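Local coordinates for S12 family peptidase (Streptomyces sp. 82F2, PDB 3WWX), which probably hydrolyses amide bonds with a preference for D-configured substrates, as an S12-family serine peptidase of the beta-lactamase clan, at residues F126-L139 with V223-G235. Sequence-based numbering, arbitrary orientation.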
ATOM      1  N   PHE A 126      -7.539 -20.351   0.892  1.00 13.64           N
ATOM      2  CA  PHE A 126      -8.246 -19.099   1.188  1.00 10.64           C
ATOM      3  C   PHE A 126      -9.726 -19.325   1.407  1.00 11.11           C
ATOM      4  O   PHE A 126     -10.343 -18.675   2.240  1.00 10.92           O
ATOM      5  CB  PHE A 126      -8.049 -18.116   0.042  1.00 11.10           C
ATOM      6  CG  PHE A 126      -8.880 -16.856   0.146  1.00 10.46           C
ATOM      7  CD1 PHE A 126      -8.441 -15.775   0.899  1.00 12.28           C
ATOM      8  CD2 PHE A 126     -10.078 -16.741  -0.554  1.00 12.76           C
ATOM      9  CE1 PHE A 126      -9.199 -14.595   0.962  1.00 13.50           C
ATOM     10  CE2 PHE A 126     -10.842 -15.572  -0.491  1.00 13.20           C
ATOM     11  CZ  PHE A 126     -10.406 -14.507   0.274  1.00 13.08           C
ATOM     12  N   LEU A 127     -10.304 -20.263   0.670  1.00 11.50           N
ATOM     13  CA  LEU A 127     -11.735 -20.482   0.801  1.00 11.42           C
ATOM     14  C   LEU A 127     -12.094 -20.982   2.196  1.00 11.17           C
ATOM     15  O   LEU A 127     -13.199 -20.747   2.669  1.00 11.53           O
ATOM     16  CB  LEU A 127     -12.232 -21.442  -0.272  1.00 11.26           C
ATOM     17  CG  LEU A 127     -12.053 -20.957  -1.709  1.00 12.07           C
ATOM     18  CD1 LEU A 127     -12.563 -22.011  -2.680  1.00 15.70           C
ATOM     19  CD2 LEU A 127     -12.742 -19.635  -1.980  1.00 12.94           C
ATOM     20  N   GLU A 128     -11.160 -21.679   2.853  1.00 11.11           N
ATOM     21  CA  GLU A 128     -11.338 -22.112   4.236  1.00 12.49           C
ATOM     22  C   GLU A 128     -10.945 -21.027   5.260  1.00 10.72           C
ATOM     23  O   GLU A 128     -11.631 -20.832   6.251  1.00 13.20           O
ATOM     24  CB  GLU A 128     -10.478 -23.359   4.457  1.00 14.53           C
ATOM     25  CG  GLU A 128     -10.499 -23.890   5.867  1.00 16.97           C
ATOM     26  CD  GLU A 128      -9.911 -25.309   5.979  1.00 22.95           C
ATOM     27  OE1 GLU A 128      -9.822 -25.800   7.122  1.00 32.05           O
ATOM     28  OE2 GLU A 128      -9.553 -25.912   4.953  1.00 24.90           O
ATOM     29  N   HIS A 129      -9.857 -20.304   4.983  1.00 11.83           N
ATOM     30  CA  HIS A 129      -9.227 -19.442   5.996  1.00 11.68           C
ATOM     31  C   HIS A 129      -9.473 -17.950   5.837  1.00 11.63           C
ATOM     32  O   HIS A 129      -8.998 -17.162   6.655  1.00 11.73           O
ATOM     33  CB  HIS A 129      -7.724 -19.737   6.029  1.00 11.65           C
ATOM     34  CG  HIS A 129      -7.413 -21.131   6.473  1.00 13.08           C
ATOM     35  ND1 HIS A 129      -7.549 -21.538   7.783  1.00 16.95           N
ATOM     36  CD2 HIS A 129      -7.001 -22.215   5.778  1.00 14.33           C
ATOM     37  CE1 HIS A 129      -7.219 -22.817   7.879  1.00 19.41           C
ATOM     38  NE2 HIS A 129      -6.886 -23.253   6.678  1.00 16.59           N
ATOM     39  N   ARG A 130     -10.252 -17.558   4.830  1.00 10.76           N
ATOM     40  CA  ARG A 130     -10.418 -16.146   4.496  1.00  9.53           C
ATOM     41  C   ARG A 130     -10.894 -15.269   5.623  1.00  9.86           C
ATOM     42  O   ARG A 130     -10.603 -14.067   5.591  1.00  9.93           O
ATOM     43  CB  ARG A 130     -11.393 -15.987   3.329  1.00 11.29           C
ATOM     44  CG  ARG A 130     -12.801 -16.477   3.660  1.00 10.13           C
ATOM     45  CD  ARG A 130     -13.621 -16.814   2.439  1.00 11.04           C
ATOM     46  NE  ARG A 130     -13.881 -15.637   1.608  1.00 10.83           N
ATOM     47  CZ  ARG A 130     -14.298 -15.691   0.351  1.00 10.90           C
ATOM     48  NH1 ARG A 130     -14.508 -16.869  -0.217  1.00 12.13           N
ATOM     49  NH2 ARG A 130     -14.496 -14.570  -0.344  1.00 10.97           N
ATOM     50  N   TYR A 131     -11.630 -15.817   6.595  1.00 10.91           N
ATOM     51  CA  TYR A 131     -12.176 -15.003   7.675  1.00 10.24           C
ATOM     52  C   TYR A 131     -11.397 -15.136   8.990  1.00  9.46           C
ATOM     53  O   TYR A 131     -11.787 -14.543  10.004  1.00 11.40           O
ATOM     54  CB  TYR A 131     -13.670 -15.300   7.890  1.00 11.27           C
ATOM     55  CG  TYR A 131     -14.480 -15.060   6.634  1.00 10.17           C
ATOM     56  CD1 TYR A 131     -14.464 -13.820   5.997  1.00 10.68           C
ATOM     57  CD2 TYR A 131     -15.267 -16.049   6.084  1.00 10.77           C
ATOM     58  CE1 TYR A 131     -15.198 -13.583   4.869  1.00  9.55           C
ATOM     59  CE2 TYR A 131     -16.013 -15.811   4.949  1.00 10.24           C
ATOM     60  CZ  TYR A 131     -15.954 -14.594   4.329  1.00 10.42           C
ATOM     61  OH  TYR A 131     -16.669 -14.361   3.190  1.00 11.87           O
ATOM     62  N   ASP A 132     -10.299 -15.884   8.964  1.00 11.93           N
ATOM     63  CA  ASP A 132      -9.473 -16.074  10.168  1.00 11.40           C
ATOM     64  C   ASP A 132      -8.838 -14.753  10.602  1.00 11.04           C
ATOM     65  O   ASP A 132      -8.456 -13.910   9.766  1.00 12.03           O
ATOM     66  CB  ASP A 132      -8.356 -17.079   9.910  1.00 13.08           C
ATOM     67  CG  ASP A 132      -8.844 -18.501   9.729  1.00 14.14           C
ATOM     68  OD1 ASP A 132     -10.061 -18.771   9.770  1.00 17.70           O
ATOM     69  OD2 ASP A 132      -7.965 -19.339   9.491  1.00 19.04           O
ATOM     70  N   THR A 133      -8.757 -14.566  11.917  1.00 12.04           N
ATOM     71  CA  THR A 133      -8.122 -13.395  12.491  1.00 10.74           C
ATOM     72  C   THR A 133      -6.663 -13.659  12.777  1.00 14.06           C
ATOM     73  O   THR A 133      -6.313 -14.638  13.447  1.00 13.66           O
ATOM     74  CB  THR A 133      -8.828 -12.944  13.772  1.00 14.68           C
ATOM     75  OG1 THR A 133     -10.133 -12.468  13.430  1.00 15.98           O
ATOM     76  CG2 THR A 133      -8.054 -11.823  14.456  1.00 13.49           C
ATOM     77  N   TRP A 134      -5.826 -12.769  12.260  1.00 11.65           N
ATOM     78  CA  TRP A 134      -4.390 -12.805  12.466  1.00 11.74           C
ATOM     79  C   TRP A 134      -3.988 -11.607  13.280  1.00 13.79           C
ATOM     80  O   TRP A 134      -4.153 -10.465  12.832  1.00 14.46           O
ATOM     81  CB  TRP A 134      -3.642 -12.734  11.129  1.00 12.09           C
ATOM     82  CG  TRP A 134      -3.951 -13.849  10.195  1.00 10.45           C
ATOM     83  CD1 TRP A 134      -5.045 -13.956   9.386  1.00 11.63           C
ATOM     84  CD2 TRP A 134      -3.173 -15.019   9.976  1.00 11.82           C
ATOM     85  NE1 TRP A 134      -4.990 -15.125   8.677  1.00 12.57           N
ATOM     86  CE2 TRP A 134      -3.845 -15.793   9.009  1.00 12.97           C
ATOM     87  CE3 TRP A 134      -1.956 -15.485  10.494  1.00 15.20           C
ATOM     88  CZ2 TRP A 134      -3.345 -17.016   8.561  1.00 13.89           C
ATOM     89  CZ3 TRP A 134      -1.471 -16.691  10.052  1.00 16.42           C
ATOM     90  CH2 TRP A 134      -2.158 -17.444   9.095  1.00 15.87           C
ATOM     91  N   THR A 135      -3.429 -11.836  14.462  1.00 10.43           N
ATOM     92  CA  THR A 135      -2.877 -10.728  15.224  1.00 10.75           C
ATOM     93  C   THR A 135      -1.558 -10.276  14.620  1.00 10.17           C
ATOM     94  O   THR A 135      -0.861 -11.044  13.973  1.00 10.54           O
ATOM     95  CB  THR A 135      -2.619 -11.110  16.680  1.00 11.59           C
ATOM     96  OG1 THR A 135      -1.625 -12.136  16.734  1.00 12.31           O
ATOM     97  CG2 THR A 135      -3.904 -11.585  17.350  1.00 13.95           C
ATOM     98  N   PRO A 136      -1.198  -9.007  14.814  1.00 10.03           N
ATOM     99  CA  PRO A 136       0.117  -8.579  14.336  1.00  9.82           C
ATOM    100  C   PRO A 136       1.230  -9.459  14.890  1.00 10.86           C
ATOM    101  O   PRO A 136       2.124  -9.840  14.138  1.00 10.52           O
ATOM    102  CB  PRO A 136       0.223  -7.135  14.814  1.00 10.65           C
ATOM    103  CG  PRO A 136      -1.245  -6.667  14.819  1.00 12.14           C
ATOM    104  CD  PRO A 136      -2.024  -7.883  15.286  1.00 10.18           C
ATOM    105  N   LYS A 137       1.188  -9.821  16.166  1.00 10.71           N
ATOM    106  CA  LYS A 137       2.252 -10.657  16.708  1.00  9.76           C
ATOM    107  C   LYS A 137       2.264 -12.041  16.055  1.00 10.78           C
ATOM    108  O   LYS A 137       3.336 -12.634  15.888  1.00 11.44           O
ATOM    109  CB  LYS A 137       2.171 -10.746  18.245  1.00 13.02           C
ATOM    110  CG  LYS A 137       0.856 -11.249  18.775  1.00 20.31           C
ATOM    111  CD  LYS A 137       0.828 -11.220  20.321  1.00 24.65           C
ATOM    112  CE  LYS A 137      -0.509 -11.733  20.859  1.00 29.32           C
ATOM    113  NZ  LYS A 137      -0.499 -11.927  22.337  1.00 39.57           N
ATOM    114  N   GLN A 138       1.102 -12.556  15.661  1.00 10.48           N
ATOM    115  CA  GLN A 138       1.076 -13.835  14.944  1.00 10.06           C
ATOM    116  C   GLN A 138       1.746 -13.726  13.579  1.00 10.23           C
ATOM    117  O   GLN A 138       2.480 -14.629  13.159  1.00 11.59           O
ATOM    118  CB  GLN A 138      -0.349 -14.372  14.795  1.00 10.29           C
ATOM    119  CG  GLN A 138      -0.441 -15.698  14.029  1.00  9.19           C
ATOM    120  CD  GLN A 138       0.176 -16.848  14.777  1.00 13.11           C
ATOM    121  OE1 GLN A 138      -0.445 -17.408  15.678  1.00 12.39           O
ATOM    122  NE2 GLN A 138       1.402 -17.204  14.422  1.00 12.59           N
ATOM    123  N   LEU A 139       1.495 -12.643  12.855  1.00  9.67           N
ATOM    124  CA  LEU A 139       2.145 -12.446  11.566  1.00  9.56           C
ATOM    125  C   LEU A 139       3.663 -12.345  11.722  1.00  8.91           C
ATOM    126  O   LEU A 139       4.419 -12.904  10.942  1.00  9.45           O
ATOM    127  CB  LEU A 139       1.578 -11.198  10.894  1.00  9.00           C
ATOM    128  CG  LEU A 139       0.081 -11.283  10.548  1.00  9.74           C
ATOM    129  CD1 LEU A 139      -0.376  -9.952   9.972  1.00 10.85           C
ATOM    130  CD2 LEU A 139      -0.233 -12.437   9.587  1.00 11.85           C
ATOM    131  N   VAL A 223     -12.029 -18.916 -11.352  1.00 11.86           N
ATOM    132  CA  VAL A 223     -12.127 -17.575 -10.794  1.00 12.67           C
ATOM    133  C   VAL A 223     -13.055 -17.592  -9.584  1.00 13.85           C
ATOM    134  O   VAL A 223     -14.122 -18.225  -9.604  1.00 13.18           O
ATOM    135  CB  VAL A 223     -12.622 -16.604 -11.847  1.00 12.61           C
ATOM    136  CG1 VAL A 223     -12.892 -15.216 -11.255  1.00 14.45           C
ATOM    137  CG2 VAL A 223     -11.608 -16.485 -12.947  1.00 13.95           C
ATOM    138  N   HIS A 224     -12.654 -16.872  -8.539  1.00 11.43           N
ATOM    139  CA  HIS A 224     -13.376 -16.819  -7.277  1.00 11.19           C
ATOM    140  C   HIS A 224     -13.766 -15.401  -6.975  1.00 11.31           C
ATOM    141  O   HIS A 224     -12.989 -14.466  -7.223  1.00 10.73           O
ATOM    142  CB  HIS A 224     -12.477 -17.292  -6.134  1.00 11.13           C
ATOM    143  CG  HIS A 224     -11.887 -18.645  -6.357  1.00 10.70           C
ATOM    144  ND1 HIS A 224     -12.463 -19.803  -5.876  1.00 12.13           N
ATOM    145  CD2 HIS A 224     -10.773 -19.022  -7.023  1.00 11.64           C
ATOM    146  CE1 HIS A 224     -11.725 -20.834  -6.235  1.00 13.04           C
ATOM    147  NE2 HIS A 224     -10.695 -20.389  -6.933  1.00 13.42           N
ATOM    148  N   ASP A 225     -14.960 -15.240  -6.424  1.00  9.94           N
ATOM    149  CA  ASP A 225     -15.370 -13.977  -5.829  1.00 10.60           C
ATOM    150  C   ASP A 225     -14.759 -13.878  -4.445  1.00 11.07           C
ATOM    151  O   ASP A 225     -15.158 -14.587  -3.506  1.00 11.53           O
ATOM    152  CB  ASP A 225     -16.891 -13.910  -5.735  1.00 12.01           C
ATOM    153  CG  ASP A 225     -17.385 -12.582  -5.258  1.00 13.71           C
ATOM    154  OD1 ASP A 225     -16.720 -11.965  -4.394  1.00 12.40           O
ATOM    155  OD2 ASP A 225     -18.452 -12.136  -5.771  1.00 15.87           O
ATOM    156  N   VAL A 226     -13.783 -12.985  -4.329  1.00  9.46           N
ATOM    157  CA  VAL A 226     -13.011 -12.812  -3.114  1.00  9.80           C
ATOM    158  C   VAL A 226     -13.310 -11.475  -2.439  1.00  9.11           C
ATOM    159  O   VAL A 226     -12.498 -10.953  -1.671  1.00 10.28           O
ATOM    160  CB  VAL A 226     -11.489 -12.981  -3.371  1.00  9.13           C
ATOM    161  CG1 VAL A 226     -11.188 -14.353  -3.879  1.00  9.03           C
ATOM    162  CG2 VAL A 226     -10.957 -11.932  -4.341  1.00 11.09           C
ATOM    163  N   SER A 227     -14.495 -10.937  -2.697  1.00  9.45           N
ATOM    164  CA  SER A 227     -14.846  -9.620  -2.176  1.00  9.83           C
ATOM    165  C   SER A 227     -14.697  -9.545  -0.665  1.00  8.92           C
ATOM    166  O   SER A 227     -14.163  -8.563  -0.142  1.00  9.93           O
ATOM    167  CB  SER A 227     -16.270  -9.242  -2.590  1.00 10.65           C
ATOM    168  OG  SER A 227     -16.441  -9.308  -4.006  1.00 11.06           O
ATOM    169  N   THR A 228     -15.185 -10.566   0.032  1.00  9.42           N
ATOM    170  CA  THR A 228     -15.160 -10.574   1.486  1.00 10.12           C
ATOM    171  C   THR A 228     -14.006 -11.413   2.039  1.00  9.61           C
ATOM    172  O   THR A 228     -13.777 -12.535   1.619  1.00 10.86           O
ATOM    173  CB  THR A 228     -16.479 -11.094   2.062  1.00  9.78           C
ATOM    174  OG1 THR A 228     -16.745 -12.406   1.551  1.00 11.12           O
ATOM    175  CG2 THR A 228     -17.617 -10.167   1.683  1.00 11.61           C
ATOM    176  N   LEU A 229     -13.293 -10.823   2.985  1.00  9.34           N
ATOM    177  CA  LEU A 229     -12.155 -11.467   3.652  1.00  8.87           C
ATOM    178  C   LEU A 229     -11.837 -10.653   4.901  1.00 10.21           C
ATOM    179  O   LEU A 229     -12.161  -9.469   4.972  1.00 10.46           O
ATOM    180  CB  LEU A 229     -10.916 -11.543   2.721  1.00 10.81           C
ATOM    181  CG  LEU A 229     -10.361 -10.226   2.148  1.00  8.78           C
ATOM    182  CD1 LEU A 229      -9.394  -9.523   3.114  1.00 10.26           C
ATOM    183  CD2 LEU A 229      -9.686 -10.493   0.820  1.00 11.23           C
ATOM    184  N   ASN A 230     -11.197 -11.303   5.866  1.00  9.23           N
ATOM    185  CA  ASN A 230     -10.715 -10.664   7.085  1.00  9.33           C
ATOM    186  C   ASN A 230      -9.385  -9.969   6.789  1.00  9.63           C
ATOM    187  O   ASN A 230      -8.395 -10.640   6.502  1.00  9.88           O
ATOM    188  CB  ASN A 230     -10.540 -11.725   8.175  1.00 10.32           C
ATOM    189  CG  ASN A 230     -10.172 -11.146   9.526  1.00  9.22           C
ATOM    190  OD1 ASN A 230      -9.395 -10.183   9.638  1.00  9.94           O
ATOM    191  ND2 ASN A 230     -10.712 -11.750  10.581  1.00 10.99           N
ATOM    192  N   PRO A 231      -9.356  -8.621   6.823  1.00  9.45           N
ATOM    193  CA  PRO A 231      -8.162  -7.898   6.368  1.00 10.79           C
ATOM    194  C   PRO A 231      -6.988  -7.933   7.326  1.00 10.88           C
ATOM    195  O   PRO A 231      -5.946  -7.325   7.005  1.00 10.10           O
ATOM    196  CB  PRO A 231      -8.652  -6.449   6.228  1.00 14.43           C
ATOM    197  CG  PRO A 231     -10.106  -6.493   6.332  1.00 12.78           C
ATOM    198  CD  PRO A 231     -10.478  -7.706   7.082  1.00  9.81           C
ATOM    199  N   SER A 232      -7.130  -8.631   8.456  1.00  9.21           N
ATOM    200  CA  SER A 232      -6.009  -8.750   9.385  1.00  9.88           C
ATOM    201  C   SER A 232      -4.828  -9.519   8.801  1.00  9.36           C
ATOM    202  O   SER A 232      -3.740  -9.471   9.365  1.00 11.89           O
ATOM    203  CB  SER A 232      -6.476  -9.352  10.710  1.00 10.52           C
ATOM    204  OG  SER A 232      -6.883 -10.696  10.550  1.00 10.68           O
ATOM    205  N   ILE A 233      -5.017 -10.227   7.688  1.00  9.95           N
ATOM    206  CA  ILE A 233      -3.877 -10.789   6.980  1.00  8.98           C
ATOM    207  C   ILE A 233      -2.869  -9.715   6.567  1.00 10.58           C
ATOM    208  O   ILE A 233      -1.692 -10.015   6.369  1.00 10.22           O
ATOM    209  CB  ILE A 233      -4.288 -11.556   5.713  1.00 10.03           C
ATOM    210  CG1 ILE A 233      -5.168 -10.709   4.804  1.00 10.48           C
ATOM    211  CG2 ILE A 233      -4.959 -12.886   6.076  1.00 14.18           C
ATOM    212  CD1 ILE A 233      -5.318 -11.277   3.374  1.00 13.14           C
ATOM    213  N   ALA A 234      -3.338  -8.474   6.435  1.00 10.69           N
ATOM    214  CA  ALA A 234      -2.517  -7.346   5.987  1.00  9.16           C
ATOM    215  C   ALA A 234      -2.264  -6.307   7.096  1.00 10.02           C
ATOM    216  O   ALA A 234      -1.145  -5.796   7.244  1.00 10.83           O
ATOM    217  CB  ALA A 234      -3.195  -6.698   4.772  1.00 11.07           C
ATOM    218  N   GLY A 235      -3.289  -5.967   7.856  1.00  9.29           N
ATOM    219  CA  GLY A 235      -3.165  -4.935   8.864  1.00 10.41           C
ATOM    220  C   GLY A 235      -2.488  -3.682   8.342  1.00  8.58           C
ATOM    221  O   GLY A 235      -2.855  -3.153   7.285  1.00  8.50           O
TER
HETATM  222  O   HOH W   1     -14.822 -17.241  -2.962  1.00 15.11           O
HETATM  223  O   HOH W   2      -8.091 -13.192   5.140  1.00 15.85           O
HETATM  224  O   HOH W   3      -3.044  -8.188  11.650  1.00 15.92           O
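R130 meets residues 223-235 with the edge of its guanidinium, and the loop backbone there supplies the acceptors. NE and NH2 reach T228 O side-on, NH2 at 2.9 Å and within the carbonyl plane, while NH2 also sends a nearly straight bond (170°) to a lone pair of D225 O. A bridging water joins NH1 to that same D225 oxygen. F126 CE2 sits over the centre of one guanidinium face, and this atom and the in-plane bonds together fix the rotation of the guanidinium plane. With CG anti to the backbone N (chi1 172°), F126 also directs CE2 against V226 CG1 at 3.6 Å and sets its edge on L229 CB. Y131 has R130 CG over its ring centre, and its hydroxyl closes a short 2.6 Å hydrogen bond with T228 OG1.

Further along, N230 works with both ends of its amide. ND2 donates to T133 OG1 and, from above the carbonyl plane, to Y131 O at 3.0 Å. OD1 accepts from S232 N, in the carbonyl plane, which makes an Asx turn leading into the 3-10 segment 231-233, and also from S232 OG, above that plane. S232 OG, held by its own bond to N230 OD1, in turn accepts from W134 N at 2.9 Å in an almost linear bond (177°), and the W134 indole leans its NE1 side obliquely onto I233 CG2. The backbone bond from N230 N to R130 O, 2.8 Å long, ties the middle of the two segments together.

Outside the pair, F117 meets W134 edge-to-face, and H306 of the diamine pocket stacks on F126. Two loop-rich segments are thus held together by arginine-to-carbonyl bonds and by N230 and S232, the residues of an Asx turn, which bond across to Y131, T133 and W134, beside the octane-1,8-diamine pocket of a beta-lactamase-family fold.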